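Murein peptide amidase A (Escherichia coli O157:H7, PDB 5HXD) probably hydrolyses the gamma-D-glutamyl-diaminopimelate amide bond of murein tripeptide, as a dimeric zinc enzyme of the M14 carboxypeptidase family. Local coordinates at residues 139-142 / 143-147; 212-216 / 217-221. All coordinates share one frame; numbering follows the deposited sequence.

Contact 1: residues 139-142 / 143-147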
loop_
_atom_site.group_PDB
_atom_site.type_symbol
_atom_site.label_atom_id
_atom_site.label_comp_id
_atom_site.label_asym_id
_atom_site.label_seq_id
_atom_site.Cartn_x
_atom_site.Cartn_y
_atom_site.Cartn_z
ATOM N N GLN A 139 15.338 7.467 -11.218
ATOM C CA GLN A 139 16.552 8.246 -11.108
ATOM C C GLN A 139 16.989 8.376 -9.669
ATOM O O GLN A 139 18.160 8.177 -9.361
ATOM C CB GLN A 139 16.357 9.618 -11.751
ATOM C CG GLN A 139 16.399 9.527 -13.274
ATOM C CD GLN A 139 15.668 10.660 -13.977
ATOM O OE1 GLN A 139 15.436 11.724 -13.397
ATOM N NE2 GLN A 139 15.305 10.436 -15.240
ATOM N N ALA A 140 16.043 8.684 -8.791
ATOM C CA ALA A 140 16.361 8.910 -7.394
ATOM C C ALA A 140 16.986 7.677 -6.760
ATOM O O ALA A 140 17.987 7.781 -6.051
ATOM C CB ALA A 140 15.145 9.319 -6.643
ATOM N N LEU A 141 16.404 6.513 -7.015
ATOM C CA LEU A 141 16.973 5.291 -6.467
ATOM C C LEU A 141 18.348 5.006 -7.068
ATOM O O LEU A 141 19.228 4.553 -6.367
ATOM C CB LEU A 141 16.053 4.090 -6.703
ATOM C CG LEU A 141 16.516 2.819 -5.975
ATOM C CD1 LEU A 141 16.305 2.953 -4.479
ATOM C CD2 LEU A 141 15.843 1.566 -6.503
ATOM N N CYS A 142 18.520 5.256 -8.364
ATOM C CA CYS A 142 19.790 5.019 -9.044
ATOM C C CYS A 142 20.931 5.850 -8.471
ATOM O O CYS A 142 22.078 5.377 -8.398
ATOM C CB CYS A 142 19.666 5.309 -10.537
ATOM S SG CYS A 142 18.910 3.985 -11.463
ATOM N N GLN A 143 20.620 7.084 -8.075
ATOM C CA GLN A 143 21.623 7.969 -7.505
ATOM C C GLN A 143 21.934 7.628 -6.047
ATOM O O GLN A 143 23.098 7.707 -5.614
ATOM C CB GLN A 143 21.191 9.428 -7.640
ATOM C CG GLN A 143 21.440 9.996 -9.036
ATOM C CD GLN A 143 22.805 9.575 -9.621
ATOM O OE1 GLN A 143 23.849 9.653 -8.945
ATOM N NE2 GLN A 143 22.797 9.114 -10.881
ATOM N N LEU A 144 20.897 7.254 -5.303
ATOM C CA LEU A 144 21.046 6.722 -3.954
ATOM C C LEU A 144 22.070 5.583 -3.944
ATOM O O LEU A 144 23.025 5.606 -3.170
ATOM C CB LEU A 144 19.692 6.229 -3.420
ATOM C CG LEU A 144 19.608 5.631 -2.012
ATOM C CD1 LEU A 144 19.617 6.714 -0.948
ATOM C CD2 LEU A 144 18.378 4.758 -1.872
ATOM N N ILE A 145 21.883 4.605 -4.827
ATOM C CA ILE A 145 22.741 3.422 -4.844
ATOM C C ILE A 145 24.177 3.752 -5.315
ATOM O O ILE A 145 25.110 3.019 -5.004
ATOM C CB ILE A 145 22.093 2.292 -5.713
ATOM C CG1 ILE A 145 20.699 1.981 -5.173
ATOM C CG2 ILE A 145 22.922 1.012 -5.693
ATOM C CD1 ILE A 145 19.962 0.871 -5.899
ATOM N N HIS A 146 24.358 4.866 -6.026
ATOM C CA HIS A 146 25.702 5.350 -6.372
ATOM C C HIS A 146 26.351 6.031 -5.178
ATOM O O HIS A 146 27.503 5.752 -4.852
ATOM C CB HIS A 146 25.666 6.319 -7.554
ATOM C CG HIS A 146 25.765 5.649 -8.896
ATOM N ND1 HIS A 146 24.687 5.503 -9.731
ATOM C CD2 HIS A 146 26.825 5.092 -9.529
ATOM C CE1 HIS A 146 25.073 4.877 -10.838
ATOM N NE2 HIS A 146 26.359 4.621 -10.737
ATOM N N ARG A 147 25.606 6.912 -4.519
ATOM C CA ARG A 147 26.084 7.597 -3.315
ATOM C C ARG A 147 26.561 6.599 -2.235
ATOM O O ARG A 147 27.699 6.691 -1.752
ATOM C CB ARG A 147 24.978 8.507 -2.757
ATOM C CG ARG A 147 25.384 9.412 -1.572
ATOM C CD ARG A 147 24.151 9.897 -0.757
ATOM N NE ARG A 147 23.101 10.440 -1.619
ATOM C CZ ARG A 147 21.810 10.510 -1.278
ATOM N NH1 ARG A 147 21.433 10.058 -0.085
ATOM N NH2 ARG A 147 20.892 11.017 -2.118
#

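Contact 2: residues 212-216 / 217-221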
loop_
_atom_site.group_PDB
_atom_site.type_symbol
_atom_site.label_atom_id
_atom_site.label_comp_id
_atom_site.label_asym_id
_atom_site.label_seq_id
_atom_site.Cartn_x
_atom_site.Cartn_y
_atom_site.Cartn_z
ATOM N N PRO A 212 4.754 -14.810 -1.318
ATOM C CA PRO A 212 3.622 -15.491 -1.946
ATOM C C PRO A 212 2.409 -14.587 -1.834
ATOM O O PRO A 212 2.531 -13.511 -1.238
ATOM C CB PRO A 212 3.470 -16.750 -1.106
ATOM C CG PRO A 212 3.879 -16.291 0.282
ATOM C CD PRO A 212 4.964 -15.244 0.077
ATOM N N PRO A 213 1.265 -14.987 -2.412
ATOM C CA PRO A 213 0.056 -14.228 -2.074
ATOM C C PRO A 213 -0.205 -14.367 -0.585
ATOM O O PRO A 213 -0.269 -15.483 -0.076
ATOM C CB PRO A 213 -1.030 -14.898 -2.902
ATOM C CG PRO A 213 -0.289 -15.531 -4.044
ATOM C CD PRO A 213 1.011 -15.995 -3.456
ATOM N N ILE A 214 -0.297 -13.245 0.112
ATOM C CA ILE A 214 -0.435 -13.258 1.557
ATOM C C ILE A 214 -0.841 -11.872 2.069
ATOM O O ILE A 214 -0.357 -10.850 1.584
ATOM C CB ILE A 214 0.871 -13.705 2.237
ATOM C CG1 ILE A 214 0.646 -13.874 3.747
ATOM C CG2 ILE A 214 2.020 -12.726 1.905
ATOM C CD1 ILE A 214 1.879 -14.258 4.541
ATOM N N SER A 215 -1.739 -11.841 3.044
ATOM C CA SER A 215 -2.224 -10.583 3.587
ATOM C C SER A 215 -1.162 -9.895 4.437
ATOM O O SER A 215 -0.315 -10.563 4.993
ATOM C CB SER A 215 -3.478 -10.830 4.416
ATOM O OG SER A 215 -3.188 -11.647 5.529
ATOM N N SER A 216 -1.228 -8.568 4.547
ATOM C CA SER A 216 -0.365 -7.805 5.452
ATOM C C SER A 216 -0.566 -8.187 6.927
ATOM O O SER A 216 0.244 -7.831 7.785
ATOM C CB SER A 216 -0.603 -6.297 5.296
ATOM O OG SER A 216 -0.840 -5.942 3.945
ATOM N N ASP A 217 -1.649 -8.899 7.225
ATOM C CA ASP A 217 -1.974 -9.249 8.601
ATOM C C ASP A 217 -1.269 -10.533 9.038
ATOM O O ASP A 217 -0.805 -10.642 10.180
ATOM C CB ASP A 217 -3.484 -9.387 8.767
ATOM C CG ASP A 217 -3.880 -9.777 10.176
ATOM O OD1 ASP A 217 -3.904 -8.894 11.070
ATOM O OD2 ASP A 217 -4.164 -10.976 10.386
ATOM N N GLU A 218 -1.183 -11.494 8.119
ATOM C CA GLU A 218 -0.487 -12.756 8.369
ATOM C C GLU A 218 1.030 -12.665 8.089
ATOM O O GLU A 218 1.838 -13.379 8.700
ATOM C CB GLU A 218 -1.108 -13.881 7.523
ATOM C CG GLU A 218 -0.534 -15.277 7.829
ATOM C CD GLU A 218 -0.805 -16.297 6.733
ATOM O OE1 GLU A 218 -1.648 -16.026 5.851
ATOM O OE2 GLU A 218 -0.160 -17.369 6.748
ATOM N N ALA A 219 1.413 -11.798 7.156
ATOM C CA ALA A 219 2.823 -11.593 6.848
ATOM C C ALA A 219 3.502 -10.839 7.992
ATOM O O ALA A 219 4.688 -11.054 8.285
ATOM C CB ALA A 219 2.981 -10.847 5.523
ATOM N N SER A 220 2.734 -9.977 8.656
ATOM C CA SER A 220 3.221 -9.283 9.844
ATOM C C SER A 220 3.358 -10.246 11.038
ATOM O O SER A 220 3.942 -9.895 12.064
ATOM C CB SER A 220 2.290 -8.127 10.190
ATOM O OG SER A 220 2.862 -7.320 11.197
ATOM N N GLU A 221 2.799 -11.448 10.877
ATOM C CA GLU A 221 2.916 -12.577 11.813
ATOM C C GLU A 221 3.964 -13.599 11.322
ATOM O O GLU A 221 4.986 -13.832 11.967
ATOM C CB GLU A 221 1.523 -13.242 11.992
ATOM C CG GLU A 221 1.444 -14.756 12.338
ATOM C CD GLU A 221 2.301 -15.204 13.530
ATOM O OE1 GLU A 221 2.607 -14.366 14.415
ATOM O OE2 GLU A 221 2.675 -16.406 13.577
#

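Contact 1: residues 139-142 / 143-147
Leu141 and Leu144 both turn CG opposite the backbone N (chi1 -172° in Leu141), while Ile145 folds CG1 back beside its own N (chi1 -56°), and the three branched ends gather along one flank of an alpha helix, 136-148, in the alpha/beta M14 peptidase fold. One methyl of each leucine makes their contact, Leu141 CD1 lying 3.8 Å from Leu144 CD2. Further back on the same side chain, Leu141 CG lies 4.0 Å from Ile145 CD1, the two chains meeting at a slant. Phe195 and Trp198 of helix 195-201 pack on Ile145, and Tyr20 of strand 18-22 lies against both leucines, so this flank faces the interior. Underneath run the i to i+4 backbone bonds, Gln143 N to Gln139 O, Leu144 N to Ala140 O and Ile145 N to Leu141 O. The next bond in the series, His146 N to Cys142 O, is weak at 3.3 Å, and the same carbonyl takes a second donor from the exposed imidazole. That ring bond is bent, 142° at the hydrogen: His146 ND1 sits 2.9 Å from Cys142 O, above the carbonyl plane, with the oxygen tilted from the ring plane.

Contact 2: residues 212-216 / 217-221
Ile214 lays its side chain over the first turn of helix 216-222, and Ser216, which opens that helix, meets it through its backbone; Asp217 touches the residues before it with CB alone among its side-chain atoms. Ser216 O accepts a weak bond from Ser220 N at 3.4 Å, and Ser220 CB lies against the same oxygen. Ile214 runs out fully extended, with CG1 opposite the backbone N (chi1 -173°), which carries its CD1 methyl to Ala219, 3.7 Å from CB. The Glu218 side chain crosses the isoleucine at about a right angle, its carboxylate carbon CD 4.0 Å from Ile214 CD1. Between these residues sits the N-cap, Ser215: its OG accepts from Glu218 N at 3.3 Å, and its carbonyl O takes Ala219 N at 3.0 Å. With Ile214 just before the cap and Ala219 five residues on, the apolar pair forms a hydrophobic staple beside the capping bond. Asp217 brings CB to 4.0 Å from Ser215 OG, but its carboxylate leads away into the dimer interface, where OD2 is hydrogen-bonded to Ser117 OG of the second subunit. Helix 53-65 of the same chain packs against this turn, Val57 touching Ser216 and Thr58 touching Ala219. Ser215 itself packs on Ile214 of the second subunit.

Contacts 1 and 2 lie on opposite sides of the chain's centre, with their own centres 30 Å apart and nearest atoms about 20 Å apart. What relates them is the central sheet. Helix 136-148 leads into strand 153-157, which ends at the predicted zinc ligand His157, while the loop of contact 2 follows strand 206-210, which ends at the predicted proton donor/acceptor Glu210; the two strands are parallel neighbours. Neither contact touches the metal: the side chains of Leu141 and Ile214 are about 14 and 13 Å from the bound zinc. No other chain of the assembly touches 139-147, whereas 212-216 and 217-221 also pack against the second subunit.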